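Local coordinates for uncharacterized protein C4B3.07 (Schizosaccharomyces pombe, PDB 3QTM) that is required for correct translation termination and directly inhibits Ofd1, probably restraining its ability to speed degradation of the Sre1 transcription factor domain when oxygen is absent, at residues G24-E27 and M28-E31; T244-A247 and E248-D252; Q307-A310 and S311-Y315. All coordinates share one frame; numbering follows the deposited sequence.

Contact 1 (G24-E27 and M28-E31); sequences GLYE and MSRE
Tyr26 and Arg30, one turn apart on helix 15-34, make the dense side of this contact. The aliphatic part of Arg30 runs over the phenol: CG sits above one ring face, 4.1 Å from the centroid of Tyr26 and 26° off the ring normal, a CH-pi contact. Arg30 CD then follows the ring to its far end, 3.6 Å from Tyr26 OH. Bends at chi2 and chi3 (-50° and -75°) fold the arginine back over the tyrosine and leave its guanidinium almost parallel to the ring, with Tyr26 OH over one guanidinium face, toward the rim. Beneath this pair the carbonyl of Tyr26 has two donors. Ser29 OG reaches it at 2.6 Å, while Arg30 N gives the ordinary helical bond at 3.2 Å. Serine suits this buried position because it is small and spends its hydroxyl on the backbone of its own helix, while its flank packs on Leu44 and Val45 of helix 38-58.

Elsewhere the two segments meet more loosely. Leu25 CD2 lies 4.0 Å from CE of the exposed selenomethionine Met28, and helix 38-58 runs alongside, Thr48 touching Leu25 and Leu44 touching Met28. Gly24, which has no side chain, contributes its carbonyl, which accepts Met28 N at 3.0 Å. Glu31 is exposed; Glu27, partly exposed, lies against Arg120 of helix 119-142. At 6.1 Å from Glu27 OE1 to Glu31 OE2 the like charges are not in contact, and solvent and Arg120 would probably soften their repulsion.

Arg30 therefore splits its work. Its methylenes are apolar filling against a ring, whereas its guanidinium forms salt bridges with Asp183 and with Glu82 of helix 67-82. The apolar stem and charged end together tie the N-terminal helix to later parts of the helical array.

Contact 2 (T244-A247 and E248-D252); sequences TTFA and EYYMD
Phe246, Tyr249 and Tyr250 gather into an aromatic cluster along one side of helix 229-254, and each ring is placed by a different first torsion. Phe246 has an unusual chi1 of -138°, away from the common staggered values, which swings CD1 and CE1 over to the following turn. There CE1 lies 3.6 Å from Tyr249 CD2, and CD1 lies 3.6 Å from Tyr250 CE2. Tyr249 carries its ring trans to the main-chain nitrogen (chi1 168°) and runs beside Phe246 in the same direction. Their planes meet at 75°, centroids 5.7 Å apart, in an offset edge-to-face pair with the phenylalanine edge directed at the tyrosine face.

In Tyr250, CG lies opposite the carbonyl carbon and beside the backbone nitrogen. With this torsion its ring comes to lie nearly parallel to that of Phe246, but the rings are slid so far that they barely overlap. Tyr249 CD2 instead stands 3.7 Å above the centre of the Tyr250 ring.

Elsewhere on the turn, the small methyl of Ala247 suits a place under the bent selenomethionine Met251, whose CE comes to 4.3 Å from Ala247 CB. Extended Glu248 lies alongside Thr244 O with its CG. One water donates to Thr245 O, 3.0 Å away, and more weakly to Glu248 OE1.

Phe246 also stacks with Trp271 of helix 262-285, and Tyr249 packs on Leu207 of helix 204-209, so the cluster is wedged between two other helices. Chemically the rings play different parts: phenylalanine, with no polar end, fits the buried interior, whereas Tyr250 can be buried because its hydroxyl is hydrogen-bonded to Glu204. The cluster thus joins apolar cohesion to one directional polar tie between helices.

Contact 3 (Q307-A310 and S311-Y315); sequences QDEA and SQDNY
Ser311 and Asp308 meet where helix 309-328 begins. Ser311 OG donates to Asp308 OD2 in a bond of 2.5 Å, so short that its exact length deserves caution. The same carboxylate oxygen weakly accepts Ser311 N at 3.1 Å, so one oxygen receives both the hydroxyl and the amide of a single residue. A chi1 of -69° sets the serine hydroxyl beside its own backbone nitrogen, which is why both donors can converge there. Aspartate suits this N-cap position: the first amides of a helix have no carbonyl one turn earlier within the helix to pair with, and a carboxylate supplies acceptors while its negative charge is probably favourable at the positive end of the helix dipole.

Ala310 is held through its backbone at both ends. Its N-H makes a weak hydrogen bond to Asp308 OD1, 2.7 Å away, and its carbonyl accepts Asn314 N at 3.1 Å. Its methyl has no polar demands and fits the outer surface of a first turn, where a compact helix former is well placed.

Glu309 opens the helix proper. Its carbonyl takes Asp313 N at 2.8 Å, a bond nearly straight at 165°; one residue earlier, Asp308 O accepts Gln312 N at 2.9 Å. The glutamate chain is extended, and its carboxylate stands 4.6 Å from that of Asp313, measured from Glu309 OE1 to Asp313 OD2. Their mutual repulsion is probably eased in part by the helix dipole and solvent.

The turn itself lies on the protein surface. On its inner side Ser311 and Gln312 rest on Val306 in the short connection from helix 292-305, and farther along Tyr315 packs against Leu302 and Ala303 of that preceding helix.

Overall arrangement
The three contacts follow one another along an all-helical chain without strands: contact 1 on helix 15-34, contact 2 on helix 229-254 and contact 3 at the start of helix 309-328. Contact 1 lies on the other side of the chain's centre from the rest, its centre about 38 Å from that of contact 2 and 51 Å from that of contact 3. Contacts 2 and 3, about 19 Å apart between centres, both lie in the C-terminal Nro1 region, contact 1 in the N-terminal one. None touches another. Each is local to its own helix, while the packing of successive helices builds the elongated tetratricopeptide-type array.

Contact 1 (G24-E27 and M28-E31)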
loop_
_atom_site.group_PDB
_atom_site.type_symbol
_atom_site.label_atom_id
_atom_site.label_comp_id
_atom_site.label_asym_id
_atom_site.label_seq_id
_atom_site.Cartn_x
_atom_site.Cartn_y
_atom_site.Cartn_z
ATOM N N GLY A 24 14.544 6.376 15.640
ATOM C CA GLY A 24 14.866 7.698 15.139
ATOM C C GLY A 24 15.775 7.646 13.917
ATOM O O GLY A 24 15.554 8.369 12.954
ATOM N N LEU A 25 16.788 6.786 13.971
ATOM C CA LEU A 25 17.692 6.553 12.842
ATOM C C LEU A 25 16.947 6.029 11.623
ATOM O O LEU A 25 17.159 6.513 10.501
ATOM C CB LEU A 25 18.790 5.564 13.226
ATOM C CG LEU A 25 19.859 6.091 14.190
ATOM C CD1 LEU A 25 20.777 4.962 14.664
ATOM C CD2 LEU A 25 20.674 7.232 13.532
ATOM N N TYR A 26 16.079 5.041 11.840
ATOM C CA TYR A 26 15.273 4.499 10.754
ATOM C C TYR A 26 14.375 5.579 10.141
ATOM O O TYR A 26 14.261 5.678 8.922
ATOM C CB TYR A 26 14.416 3.312 11.216
ATOM C CG TYR A 26 13.540 2.796 10.091
ATOM C CD1 TYR A 26 14.078 2.052 9.045
ATOM C CD2 TYR A 26 12.195 3.104 10.043
ATOM C CE1 TYR A 26 13.278 1.600 7.992
ATOM C CE2 TYR A 26 11.400 2.670 9.010
ATOM C CZ TYR A 26 11.938 1.912 7.989
ATOM O OH TYR A 26 11.114 1.484 6.964
ATOM N N GLU A 27 13.735 6.378 10.996
ATOM C CA GLU A 27 12.792 7.401 10.554
ATOM C C GLU A 27 13.494 8.438 9.690
ATOM O O GLU A 27 12.992 8.841 8.645
ATOM C CB GLU A 27 12.114 8.059 11.759
ATOM C CG GLU A 27 11.068 7.143 12.428
ATOM C CD GLU A 27 10.833 7.468 13.901
ATOM O OE1 GLU A 27 11.420 8.451 14.393
ATOM O OE2 GLU A 27 10.059 6.743 14.566
HETATM N N MSE A 28 14.667 8.850 10.134
HETATM C CA MSE A 28 15.501 9.754 9.368
HETATM C C MSE A 28 15.867 9.180 8.007
HETATM O O MSE A 28 15.912 9.906 7.016
HETATM C CB MSE A 28 16.782 10.042 10.138
HETATM C CG MSE A 28 16.737 11.290 10.959
HETATM SE SE MSE A 28 18.574 11.819 11.379
HETATM C CE MSE A 28 18.769 10.754 12.995
ATOM N N SER A 29 16.166 7.884 7.959
ATOM C CA SER A 29 16.470 7.248 6.676
ATOM C C SER A 29 15.280 7.404 5.722
ATOM O O SER A 29 15.462 7.580 4.525
ATOM C CB SER A 29 16.852 5.775 6.850
ATOM O OG SER A 29 15.699 4.954 6.854
ATOM N N ARG A 30 14.063 7.367 6.260
ATOM C CA ARG A 30 12.874 7.522 5.424
ATOM C C ARG A 30 12.679 8.975 4.960
ATOM O O ARG A 30 12.189 9.209 3.858
ATOM C CB ARG A 30 11.607 6.993 6.125
ATOM C CG ARG A 30 11.723 5.557 6.674
ATOM C CD ARG A 30 12.273 4.579 5.629
ATOM N NE ARG A 30 11.275 4.234 4.610
ATOM C CZ ARG A 30 11.513 3.430 3.574
ATOM N NH1 ARG A 30 12.724 2.881 3.401
ATOM N NH2 ARG A 30 10.540 3.167 2.708
ATOM N N GLU A 31 13.058 9.945 5.797
ATOM C CA GLU A 31 13.016 11.359 5.403
ATOM C C GLU A 31 14.012 11.637 4.279
ATOM O O GLU A 31 13.707 12.364 3.330
ATOM C CB GLU A 31 13.335 12.268 6.599
ATOM C CG GLU A 31 12.314 12.196 7.724
ATOM C CD GLU A 31 12.821 12.818 9.023
ATOM O OE1 GLU A 31 13.913 13.443 9.013
ATOM O OE2 GLU A 31 12.127 12.671 10.056
#

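Contact 2 (T244-A247 and E248-D252)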
loop_
_atom_site.group_PDB
_atom_site.type_symbol
_atom_site.label_atom_id
_atom_site.label_comp_id
_atom_site.label_asym_id
_atom_site.label_seq_id
_atom_site.Cartn_x
_atom_site.Cartn_y
_atom_site.Cartn_z
ATOM N N THR A 244 -12.145 1.784 -7.311
ATOM C CA THR A 244 -12.401 1.673 -8.736
ATOM C C THR A 244 -12.071 0.273 -9.213
ATOM O O THR A 244 -12.667 -0.222 -10.160
ATOM C CB THR A 244 -11.609 2.711 -9.549
ATOM O OG1 THR A 244 -10.212 2.548 -9.296
ATOM C CG2 THR A 244 -12.031 4.125 -9.150
ATOM N N THR A 245 -11.125 -0.379 -8.550
ATOM C CA THR A 245 -10.765 -1.737 -8.947
ATOM C C THR A 245 -11.864 -2.716 -8.564
ATOM O O THR A 245 -12.170 -3.645 -9.307
ATOM C CB THR A 245 -9.444 -2.186 -8.326
ATOM O OG1 THR A 245 -8.410 -1.283 -8.729
ATOM C CG2 THR A 245 -9.094 -3.596 -8.790
ATOM N N PHE A 246 -12.464 -2.506 -7.402
ATOM C CA PHE A 246 -13.554 -3.370 -6.997
ATOM C C PHE A 246 -14.732 -3.185 -7.957
ATOM O O PHE A 246 -15.370 -4.155 -8.382
ATOM C CB PHE A 246 -13.972 -3.093 -5.560
ATOM C CG PHE A 246 -14.234 -4.333 -4.773
ATOM C CD1 PHE A 246 -14.796 -5.443 -5.381
ATOM C CD2 PHE A 246 -13.925 -4.397 -3.427
ATOM C CE1 PHE A 246 -15.041 -6.604 -4.660
ATOM C CE2 PHE A 246 -14.169 -5.555 -2.696
ATOM C CZ PHE A 246 -14.727 -6.657 -3.314
ATOM N N ALA A 247 -15.006 -1.931 -8.309
ATOM C CA ALA A 247 -16.034 -1.638 -9.294
ATOM C C ALA A 247 -15.792 -2.437 -10.569
ATOM O O ALA A 247 -16.714 -3.054 -11.088
ATOM C CB ALA A 247 -16.095 -0.151 -9.595
ATOM N N GLU A 248 -14.558 -2.434 -11.069
ATOM C CA GLU A 248 -14.243 -3.178 -12.293
ATOM C C GLU A 248 -14.418 -4.673 -12.117
ATOM O O GLU A 248 -14.794 -5.374 -13.052
ATOM C CB GLU A 248 -12.822 -2.913 -12.758
ATOM C CG GLU A 248 -12.600 -1.530 -13.268
ATOM C CD GLU A 248 -11.129 -1.204 -13.353
ATOM O OE1 GLU A 248 -10.312 -2.159 -13.408
ATOM O OE2 GLU A 248 -10.797 0.004 -13.355
ATOM N N TYR A 249 -14.127 -5.162 -10.920
ATOM C CA TYR A 249 -14.314 -6.570 -10.615
ATOM C C TYR A 249 -15.745 -6.963 -10.958
ATOM O O TYR A 249 -15.992 -7.979 -11.615
ATOM C CB TYR A 249 -14.037 -6.816 -9.139
ATOM C CG TYR A 249 -14.464 -8.174 -8.618
ATOM C CD1 TYR A 249 -13.713 -9.320 -8.883
ATOM C CD2 TYR A 249 -15.602 -8.304 -7.832
ATOM C CE1 TYR A 249 -14.099 -10.560 -8.387
ATOM C CE2 TYR A 249 -15.993 -9.531 -7.331
ATOM C CZ TYR A 249 -15.243 -10.656 -7.604
ATOM O OH TYR A 249 -15.655 -11.870 -7.088
ATOM N N TYR A 250 -16.684 -6.127 -10.534
ATOM C CA TYR A 250 -18.089 -6.407 -10.744
ATOM C C TYR A 250 -18.531 -6.165 -12.179
ATOM O O TYR A 250 -19.301 -6.946 -12.735
ATOM C CB TYR A 250 -18.930 -5.592 -9.778
ATOM C CG TYR A 250 -18.879 -6.124 -8.372
ATOM C CD1 TYR A 250 -19.405 -7.375 -8.064
ATOM C CD2 TYR A 250 -18.313 -5.379 -7.348
ATOM C CE1 TYR A 250 -19.365 -7.867 -6.771
ATOM C CE2 TYR A 250 -18.269 -5.857 -6.059
ATOM C CZ TYR A 250 -18.795 -7.100 -5.771
ATOM O OH TYR A 250 -18.747 -7.570 -4.479
HETATM N N MSE A 251 -18.038 -5.086 -12.777
HETATM C CA MSE A 251 -18.396 -4.764 -14.147
HETATM C C MSE A 251 -17.923 -5.870 -15.067
HETATM O O MSE A 251 -18.605 -6.225 -16.024
HETATM C CB MSE A 251 -17.808 -3.422 -14.568
HETATM C CG MSE A 251 -18.341 -2.252 -13.748
HETATM SE SE MSE A 251 -17.695 -0.495 -14.339
HETATM C CE MSE A 251 -15.802 -0.634 -13.906
ATOM N N ASP A 252 -16.759 -6.428 -14.762
ATOM C CA ASP A 252 -16.231 -7.529 -15.559
ATOM C C ASP A 252 -17.106 -8.769 -15.448
ATOM O O ASP A 252 -17.340 -9.451 -16.441
ATOM C CB ASP A 252 -14.798 -7.851 -15.158
ATOM C CG ASP A 252 -13.824 -6.782 -15.603
ATOM O OD1 ASP A 252 -14.290 -5.706 -16.051
ATOM O OD2 ASP A 252 -12.598 -7.009 -15.501
HETATM O O HOH W 1 -10.611 -4.988 -11.469
#

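Contact 3 (Q307-A310 and S311-Y315)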
loop_
_atom_site.group_PDB
_atom_site.type_symbol
_atom_site.label_atom_id
_atom_site.label_comp_id
_atom_site.label_asym_id
_atom_site.label_seq_id
_atom_site.Cartn_x
_atom_site.Cartn_y
_atom_site.Cartn_z
ATOM N N GLN A 307 -29.362 0.982 -15.014
ATOM C CA GLN A 307 -30.512 0.401 -15.711
ATOM C C GLN A 307 -31.650 1.399 -15.909
ATOM O O GLN A 307 -32.717 1.057 -16.410
ATOM C CB GLN A 307 -31.032 -0.807 -14.938
ATOM C CG GLN A 307 -30.088 -1.985 -14.892
ATOM C CD GLN A 307 -30.600 -3.076 -13.977
ATOM O OE1 GLN A 307 -30.751 -2.869 -12.768
ATOM N NE2 GLN A 307 -30.878 -4.249 -14.547
ATOM N N ASP A 308 -31.408 2.638 -15.514
ATOM C CA ASP A 308 -32.441 3.653 -15.496
ATOM C C ASP A 308 -32.001 4.854 -16.330
ATOM O O ASP A 308 -30.978 5.488 -16.044
ATOM C CB ASP A 308 -32.709 4.046 -14.044
ATOM C CG ASP A 308 -33.073 5.498 -13.886
ATOM O OD1 ASP A 308 -33.790 6.037 -14.753
ATOM O OD2 ASP A 308 -32.652 6.099 -12.877
ATOM N N GLU A 309 -32.783 5.156 -17.363
ATOM C CA GLU A 309 -32.462 6.239 -18.287
ATOM C C GLU A 309 -32.302 7.599 -17.612
ATOM O O GLU A 309 -31.456 8.395 -18.015
ATOM C CB GLU A 309 -33.516 6.336 -19.393
ATOM C CG GLU A 309 -33.238 7.448 -20.395
ATOM C CD GLU A 309 -34.387 7.675 -21.367
ATOM O OE1 GLU A 309 -34.129 8.193 -22.479
ATOM O OE2 GLU A 309 -35.545 7.341 -21.022
ATOM N N ALA A 310 -33.121 7.871 -16.597
ATOM C CA ALA A 310 -33.061 9.153 -15.900
ATOM C C ALA A 310 -31.697 9.327 -15.245
ATOM O O ALA A 310 -31.053 10.378 -15.371
ATOM C CB ALA A 310 -34.175 9.267 -14.860
ATOM N N SER A 311 -31.255 8.281 -14.557
ATOM C CA SER A 311 -29.940 8.288 -13.941
ATOM C C SER A 311 -28.842 8.356 -15.001
ATOM O O SER A 311 -27.891 9.128 -14.875
ATOM C CB SER A 311 -29.775 7.060 -13.049
ATOM O OG SER A 311 -30.625 7.171 -11.913
ATOM N N GLN A 312 -28.980 7.561 -16.053
ATOM C CA GLN A 312 -27.980 7.559 -17.101
ATOM C C GLN A 312 -27.799 8.962 -17.663
ATOM O O GLN A 312 -26.671 9.434 -17.848
ATOM C CB GLN A 312 -28.357 6.585 -18.206
ATOM C CG GLN A 312 -27.261 6.419 -19.241
ATOM C CD GLN A 312 -27.739 5.684 -20.474
ATOM O OE1 GLN A 312 -28.837 5.940 -20.972
ATOM N NE2 GLN A 312 -26.914 4.766 -20.979
ATOM N N ASP A 313 -28.918 9.636 -17.915
ATOM C CA ASP A 313 -28.886 11.021 -18.381
ATOM C C ASP A 313 -28.089 11.907 -17.434
ATOM O O ASP A 313 -27.268 12.721 -17.870
ATOM C CB ASP A 313 -30.308 11.585 -18.519
ATOM C CG ASP A 313 -31.023 11.095 -19.776
ATOM O OD1 ASP A 313 -30.453 10.260 -20.519
ATOM O OD2 ASP A 313 -32.164 11.550 -20.017
ATOM N N ASN A 314 -28.351 11.767 -16.135
ATOM C CA ASN A 314 -27.630 12.543 -15.124
ATOM C C ASN A 314 -26.112 12.318 -15.194
ATOM O O ASN A 314 -25.335 13.276 -15.270
ATOM C CB ASN A 314 -28.143 12.218 -13.719
ATOM C CG ASN A 314 -29.552 12.729 -13.477
ATOM O OD1 ASN A 314 -29.999 13.692 -14.106
ATOM N ND2 ASN A 314 -30.257 12.089 -12.560
ATOM N N TYR A 315 -25.703 11.052 -15.174
ATOM C CA TYR A 315 -24.289 10.702 -15.219
ATOM C C TYR A 315 -23.597 11.319 -16.439
ATOM O O TYR A 315 -22.519 11.911 -16.315
ATOM C CB TYR A 315 -24.107 9.183 -15.226
ATOM C CG TYR A 315 -24.641 8.475 -13.993
ATOM C CD1 TYR A 315 -24.492 9.032 -12.722
ATOM C CD2 TYR A 315 -25.266 7.236 -14.097
ATOM C CE1 TYR A 315 -24.972 8.382 -11.592
ATOM C CE2 TYR A 315 -25.740 6.570 -12.969
ATOM C CZ TYR A 315 -25.596 7.152 -11.720
ATOM O OH TYR A 315 -26.069 6.497 -10.596
#